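Local coordinates for protein aspartate-semialdehyde dehydrogenase (Vibrio cholerae, PDB 2R00) that catalyses the NADPH-dependent reductive dephosphorylation of L-aspartyl-4-phosphate to L-aspartate-semialdehyde, a shared step in lysine, methionine and threonine biosynthesis, at residues 138-141 with 142-145. Numbering follows the deposited sequence.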
# COMPACT_ATOMS: atom_id res chain seq x y z
N VAL A 138 8.53 0.16 -16.30
CA VAL A 138 7.97 -0.72 -17.32
C VAL A 138 6.44 -0.53 -17.40
O VAL A 138 5.89 -0.31 -18.48
CB VAL A 138 8.37 -2.19 -17.08
CG1 VAL A 138 7.54 -3.13 -17.93
CG2 VAL A 138 9.86 -2.38 -17.41
N ALA A 139 5.78 -0.59 -16.24
CA ALA A 139 4.33 -0.43 -16.17
C ALA A 139 3.81 0.94 -16.61
O ALA A 139 2.75 1.03 -17.21
CB ALA A 139 3.82 -0.76 -14.76
N LEU A 140 4.55 2.01 -16.31
CA LEU A 140 4.09 3.38 -16.55
C LEU A 140 4.38 3.94 -17.94
O LEU A 140 3.66 4.82 -18.41
CB LEU A 140 4.68 4.33 -15.50
CG LEU A 140 3.83 4.77 -14.31
CD1 LEU A 140 2.85 3.72 -13.85
CD2 LEU A 140 4.71 5.24 -13.15
N LYS A 141 5.43 3.43 -18.57
CA LYS A 141 5.86 3.96 -19.87
C LYS A 141 4.75 4.06 -20.94
O LYS A 141 4.64 5.11 -21.58
CB LYS A 141 7.09 3.20 -20.40
CG LYS A 141 7.76 3.82 -21.64
CD LYS A 141 8.02 5.31 -21.49
CE LYS A 141 9.01 5.82 -22.54
NZ LYS A 141 8.80 5.21 -23.87
N PRO A 142 3.94 2.99 -21.14
CA PRO A 142 2.81 3.12 -22.09
C PRO A 142 1.82 4.23 -21.75
O PRO A 142 1.29 4.88 -22.65
CB PRO A 142 2.12 1.75 -21.99
CG PRO A 142 3.19 0.82 -21.49
CD PRO A 142 3.99 1.65 -20.55
N ILE A 143 1.56 4.44 -20.46
CA ILE A 143 0.72 5.56 -20.01
C ILE A 143 1.40 6.91 -20.27
O ILE A 143 0.78 7.84 -20.78
CB ILE A 143 0.32 5.42 -18.52
CG1 ILE A 143 -0.38 4.07 -18.28
CG2 ILE A 143 -0.54 6.60 -18.09
CD1 ILE A 143 -0.43 3.60 -16.80
N TYR A 144 2.68 7.00 -19.92
CA TYR A 144 3.47 8.20 -20.18
C TYR A 144 3.38 8.59 -21.66
O TYR A 144 3.04 9.73 -21.99
CB TYR A 144 4.93 7.98 -19.78
CG TYR A 144 5.80 9.20 -19.92
CD1 TYR A 144 5.75 10.22 -18.98
CD2 TYR A 144 6.70 9.32 -20.98
CE1 TYR A 144 6.55 11.34 -19.09
CE2 TYR A 144 7.51 10.44 -21.11
CZ TYR A 144 7.43 11.45 -20.15
OH TYR A 144 8.23 12.58 -20.25
N ASP A 145 3.68 7.64 -22.53
CA ASP A 145 3.63 7.83 -23.98
C ASP A 145 2.27 8.33 -24.50
O ASP A 145 2.20 9.29 -25.29
CB ASP A 145 4.03 6.52 -24.68
CG ASP A 145 5.51 6.20 -24.52
OD1 ASP A 145 6.27 7.10 -24.08
OD2 ASP A 145 5.92 5.06 -24.83
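The aromatic ring of Y144 and the carboxylate of D145 both meet K141 from the next turn of the helix. CD of K141 approaches the Y144 ring obliquely, 4.3 Å from its CD2; beyond this turn the ring stacks with F224, and the hydroxyl is hydrogen-bonded to D226. K141 NZ reaches both oxygens of D145 unequally: it lies 3.0 Å from OD2, on the syn lone pair, and bonds weakly to OD1 at 3.2 Å. K141 starts with CG anti to its backbone N (chi1 -171°), then bends at chi2 and chi4, which brings the ammonium group round to the oxygens of D145, close to the carboxylate plane. The proline ring of P142 sits against the preceding turn, its CD 3.4 Å from V138 O. P142 has no N-H to give, and the helix is kinked where the N atoms of P142 and I143 make no bond to the turn before. Regular i to i+4 bonding then resumes, Y144 N to L140 O at 2.8 Å and D145 N to K141 O at 2.9 Å. On the buried side the methyls L140 CD1 and I143 CD1 meet at 4.4 Å; L140 packs on strands 149-159, 244-252 and 306-313 of the C-terminal dimerization domain, I143 on the latter two. This part of the helix is thus two-sided, and the salt bridge, with D145 exposed, probably adds only modestly to a turn held by two backbone bonds.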